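Local coordinates for Alpha/beta hydrolase (Paenibacillus sp. VTT E-133280, PDB 6TJ2), which probably hydrolyses methyl salicylate to salicylic acid as a secreted esterase of the alpha/beta-hydrolase fold, related to tobacco salicylic acid binding protein 2, at residues P145-S150 against K213-K218; L45-I50 against D110-G115. All blocks are in the same frame, centred on the assembly; numbering follows the deposited sequence.

Contact 1: P145-S150 against K213-K218; sequences PLDGQS and KLDLKK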
# COMPACT_ATOMS: atom_id res chain seq x y z
N PRO A 145 -7.48 19.91 1.53
CA PRO A 145 -8.25 20.42 0.40
C PRO A 145 -7.38 21.34 -0.44
O PRO A 145 -6.50 22.05 0.04
CB PRO A 145 -9.40 21.20 1.03
CG PRO A 145 -9.51 20.57 2.41
CD PRO A 145 -8.10 20.19 2.84
N LEU A 146 -7.70 21.35 -1.74
CA LEU A 146 -7.15 22.40 -2.63
C LEU A 146 -7.95 23.69 -2.44
O LEU A 146 -9.08 23.65 -1.92
CB LEU A 146 -7.27 21.92 -4.09
CG LEU A 146 -6.51 20.62 -4.42
CD1 LEU A 146 -6.71 20.21 -5.90
CD2 LEU A 146 -5.05 20.76 -4.13
N ASP A 147 -7.41 24.78 -2.99
CA ASP A 147 -8.12 26.08 -3.00
C ASP A 147 -9.52 25.93 -3.57
O ASP A 147 -9.70 25.26 -4.61
CB ASP A 147 -7.28 27.09 -3.77
CG ASP A 147 -7.99 28.44 -3.77
OD1 ASP A 147 -8.39 28.93 -2.71
OD2 ASP A 147 -8.17 28.98 -4.89
N GLY A 148 -10.49 26.53 -2.89
CA GLY A 148 -11.91 26.50 -3.31
C GLY A 148 -12.67 25.25 -2.95
O GLY A 148 -13.84 25.09 -3.31
N GLN A 149 -12.05 24.28 -2.28
CA GLN A 149 -12.70 23.04 -1.86
C GLN A 149 -12.97 23.05 -0.36
O GLN A 149 -12.35 23.79 0.41
CB GLN A 149 -11.80 21.83 -2.15
CG GLN A 149 -11.41 21.67 -3.61
CD GLN A 149 -10.54 20.46 -3.84
OE1 GLN A 149 -9.96 19.86 -2.90
NE2 GLN A 149 -10.39 20.06 -5.11
N SER A 150 -13.94 22.26 0.05
CA SER A 150 -14.24 21.95 1.46
C SER A 150 -13.61 20.63 1.86
O SER A 150 -13.19 19.79 1.02
CB SER A 150 -15.72 21.90 1.71
OG SER A 150 -16.29 20.78 1.06
N LYS A 213 -16.22 26.15 1.75
CA LYS A 213 -15.14 26.27 0.75
C LYS A 213 -14.00 27.08 1.32
O LYS A 213 -14.27 28.14 1.91
CB LYS A 213 -15.65 26.97 -0.50
CG LYS A 213 -16.81 26.26 -1.14
CD LYS A 213 -16.72 24.79 -1.33
CE LYS A 213 -17.63 24.41 -2.48
NZ LYS A 213 -17.96 22.94 -2.53
N LEU A 214 -12.77 26.60 1.24
CA LEU A 214 -11.64 27.31 1.83
C LEU A 214 -10.81 28.05 0.80
O LEU A 214 -10.47 27.48 -0.23
CB LEU A 214 -10.81 26.28 2.61
CG LEU A 214 -11.59 25.50 3.66
CD1 LEU A 214 -10.70 24.46 4.28
CD2 LEU A 214 -12.11 26.43 4.75
N ASP A 215 -10.45 29.27 1.13
CA ASP A 215 -9.48 30.06 0.35
C ASP A 215 -8.08 29.69 0.83
O ASP A 215 -7.68 30.07 1.96
CB ASP A 215 -9.74 31.55 0.50
CG ASP A 215 -8.83 32.40 -0.37
OD1 ASP A 215 -7.71 31.93 -0.79
OD2 ASP A 215 -9.27 33.57 -0.64
N LEU A 216 -7.35 28.94 0.00
CA LEU A 216 -6.05 28.35 0.37
C LEU A 216 -4.94 28.74 -0.60
O LEU A 216 -3.90 28.12 -0.59
CB LEU A 216 -6.21 26.83 0.47
CG LEU A 216 -7.20 26.31 1.47
CD1 LEU A 216 -7.38 24.82 1.31
CD2 LEU A 216 -6.72 26.64 2.88
N LYS A 217 -5.13 29.84 -1.33
CA LYS A 217 -4.09 30.34 -2.23
C LYS A 217 -2.80 30.63 -1.46
O LYS A 217 -1.69 30.28 -1.95
CB LYS A 217 -4.57 31.62 -2.91
CG LYS A 217 -5.75 31.40 -3.84
CD LYS A 217 -6.04 32.65 -4.65
CE LYS A 217 -6.94 32.34 -5.81
NZ LYS A 217 -8.27 31.89 -5.35
N LYS A 218 -2.91 31.26 -0.28
CA LYS A 218 -1.71 31.61 0.49
C LYS A 218 -1.01 30.30 0.89
O LYS A 218 0.20 30.21 0.75
CB LYS A 218 -2.01 32.55 1.65
CG LYS A 218 -0.79 32.83 2.50
CD LYS A 218 -0.86 34.11 3.31
CE LYS A 218 0.47 34.50 3.92
NZ LYS A 218 1.48 34.75 2.86
O HOH W 1 -18.72 21.72 0.46
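D147 reaches from a type II beta turn, L146 to Q149, and grips segment 213-218, where the chain enters helix 217-221. CG stands anti to the backbone N (chi1 -179°), on the side of L216 and K217. OD1 accepts the amide N-H of L216 on its anti side, at 2.9 Å from L216 N, while OD2 meets K217 NZ at 2.9 Å on its syn side in a salt bridge. An alanine in place of D147 would probably leave L216 N without its acceptor and the K217 ammonium without its countercharge, freeing the lysine chain to turn. OD1 also lies 3.6 Å from D215 OD1, a like-charge approach that K217 would tend to offset. The turn itself docks by backbone: G148 N donates to L214 O, and Q149 O accepts from L214 N. Glycine suits position 148, where phi is +80°.

The packed side lies inward, where L216 CD1 comes 3.2 Å from P145 O, with P145 CB further off, and L214 is buried; helix 119-129 touches both leucines. The looser side holds the exposed D215, K217 and K213. The K213 methylenes from CB to CE gather round G148 O, CD nearest at 3.5 Å, and NZ forms a salt bridge with D153. From there the buried S150, whose OG accepts from D153 N, is linked to K213 NZ through one water, 2.7 Å from S150 OG and a weak 3.3 Å from K213 NZ.

Contact 2: L45-I50 against D110-G115; sequences LTFVLI and DFILLG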
# COMPACT_ATOMS: atom_id res chain seq x y z
N LEU A 45 12.18 18.98 19.66
CA LEU A 45 11.19 19.59 18.77
C LEU A 45 10.04 20.16 19.62
O LEU A 45 9.78 19.68 20.74
CB LEU A 45 10.63 18.53 17.81
CG LEU A 45 11.65 17.91 16.86
CD1 LEU A 45 10.97 16.79 16.09
CD2 LEU A 45 12.24 18.90 15.92
N THR A 46 9.37 21.16 19.07
CA THR A 46 8.15 21.67 19.68
C THR A 46 7.03 21.33 18.71
O THR A 46 7.10 21.72 17.54
CB THR A 46 8.22 23.16 19.95
OG1 THR A 46 9.26 23.34 20.94
CG2 THR A 46 6.92 23.74 20.47
N PHE A 47 6.02 20.64 19.17
CA PHE A 47 4.81 20.26 18.39
C PHE A 47 3.63 21.08 18.87
O PHE A 47 3.39 21.23 20.10
CB PHE A 47 4.50 18.79 18.61
CG PHE A 47 5.47 17.86 17.95
CD1 PHE A 47 5.20 17.33 16.68
CD2 PHE A 47 6.57 17.41 18.66
CE1 PHE A 47 6.11 16.44 16.11
CE2 PHE A 47 7.44 16.50 18.09
CZ PHE A 47 7.19 16.02 16.82
N VAL A 48 2.81 21.52 17.94
CA VAL A 48 1.44 22.02 18.16
C VAL A 48 0.51 21.05 17.45
O VAL A 48 0.55 20.99 16.20
CB VAL A 48 1.26 23.46 17.67
CG1 VAL A 48 -0.17 23.93 17.85
CG2 VAL A 48 2.19 24.44 18.40
N LEU A 49 -0.25 20.27 18.21
CA LEU A 49 -1.07 19.16 17.69
C LEU A 49 -2.52 19.63 17.58
O LEU A 49 -3.05 20.06 18.60
CB LEU A 49 -0.99 17.92 18.55
CG LEU A 49 0.43 17.44 18.88
CD1 LEU A 49 0.34 16.22 19.74
CD2 LEU A 49 1.22 17.11 17.62
N ILE A 50 -3.09 19.52 16.41
CA ILE A 50 -4.48 19.97 16.08
C ILE A 50 -5.32 18.75 15.78
O ILE A 50 -5.11 18.09 14.76
CB ILE A 50 -4.44 20.96 14.92
CG1 ILE A 50 -3.46 22.12 15.14
CG2 ILE A 50 -5.88 21.42 14.63
CD1 ILE A 50 -3.74 22.92 16.43
N ASP A 110 8.96 28.48 15.82
CA ASP A 110 9.86 27.42 15.34
C ASP A 110 9.30 26.06 15.74
O ASP A 110 10.04 25.18 16.17
CB ASP A 110 11.27 27.64 15.92
CG ASP A 110 12.34 26.84 15.22
OD1 ASP A 110 12.28 26.67 13.96
OD2 ASP A 110 13.26 26.39 15.96
N PHE A 111 8.00 25.86 15.49
CA PHE A 111 7.30 24.65 15.91
C PHE A 111 6.85 23.85 14.67
O PHE A 111 6.68 24.35 13.55
CB PHE A 111 6.14 24.97 16.86
CG PHE A 111 5.07 25.87 16.34
CD1 PHE A 111 4.05 25.41 15.49
CD2 PHE A 111 5.07 27.20 16.69
CE1 PHE A 111 3.07 26.28 15.06
CE2 PHE A 111 4.12 28.06 16.20
CZ PHE A 111 3.12 27.62 15.38
N ILE A 112 6.59 22.61 14.99
CA ILE A 112 5.99 21.64 14.03
C ILE A 112 4.48 21.75 14.19
O ILE A 112 3.98 21.44 15.29
CB ILE A 112 6.48 20.22 14.31
CG1 ILE A 112 8.01 20.16 14.27
CG2 ILE A 112 5.86 19.25 13.31
CD1 ILE A 112 8.59 18.99 14.83
N LEU A 113 3.76 22.16 13.16
CA LEU A 113 2.30 22.29 13.23
C LEU A 113 1.75 21.01 12.63
O LEU A 113 1.94 20.79 11.39
CB LEU A 113 1.85 23.53 12.47
CG LEU A 113 0.34 23.79 12.51
CD1 LEU A 113 -0.13 23.99 13.96
CD2 LEU A 113 0.03 25.02 11.63
N LEU A 114 1.10 20.18 13.43
CA LEU A 114 0.65 18.82 13.01
C LEU A 114 -0.84 18.74 13.15
O LEU A 114 -1.35 19.03 14.25
CB LEU A 114 1.41 17.79 13.83
CG LEU A 114 1.20 16.32 13.45
CD1 LEU A 114 2.43 15.51 13.88
CD2 LEU A 114 -0.08 15.75 14.04
N GLY A 115 -1.54 18.32 12.11
CA GLY A 115 -3.01 18.16 12.14
C GLY A 115 -3.40 16.76 11.78
O GLY A 115 -2.74 16.13 10.95
O HOH W 2 10.51 22.39 16.74
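I112 lays its CD1 methyl over one face of the F47 ring, displaced from the middle toward CE1 and CZ and 4.0 Å from the ring centroid, a CH-pi contact. The two side chains run abreast on one face of the sheet. The same methyl is wedged against L45, where I112 CD1 and L45 CD1 are only 3.5 Å apart, a tight fit for two carbons. A branched isoleucine suits this place because CG2 also reaches the F47 ring while CD1 meets L45.

Further along this face, L49 CD2 rests on L114 CB at 3.9 Å. The other face carries V48, F111, L113 and I50. F111 holds CG in the crowded position between its backbone N and carbonyl carbon (chi1 60°), and its ring receives V48 CG2 over one face, 3.9 Å from the centroid. L113 CD1 touches both V48 CG1 and I50 CG1. Compact V48 and the branched, apolar L113 and L114 suit these buried faces, where no polar group is needed.

Between the two strands run the bonds of a parallel pair: I112 N to T46 O, V48 N to I112 O, L114 N to V48 O and I50 N to L114 O. The first is nearly straight, 178° at the hydrogen. At the N-terminal end of the pair, one water bridges T46 N and D110 O. At G115, which probably begins the nucleophile elbow, CA lies 3.4 Å from I50 O, a CA-H...O contact, and the pairing runs on through a backbone bond of I50 with H116.

Strands 46-50 and 111-117 sit inside the parallel sheet, between 73-75 and 134-139. I112 and L114 touch V138 of the latter, whereas I50 and L113 pack on helix 119-129.

Overall arrangement
Contact 2 comes first along the chain and lies in the central parallel sheet; contact 1 follows, joining the loop after strand 134-139 to the start of helix 217-221. Their centres are 22 Å apart and their nearest atoms about 11 Å, so they do not touch. Helix 119-129 lies between them and takes side chains from both. This helix follows strand 111-117 across the probable nucleophile elbow, with S117 as the likely nucleophile. The core strand pair and the turn-and-loop contact at the periphery are thus connected through the one helix that follows the elbow.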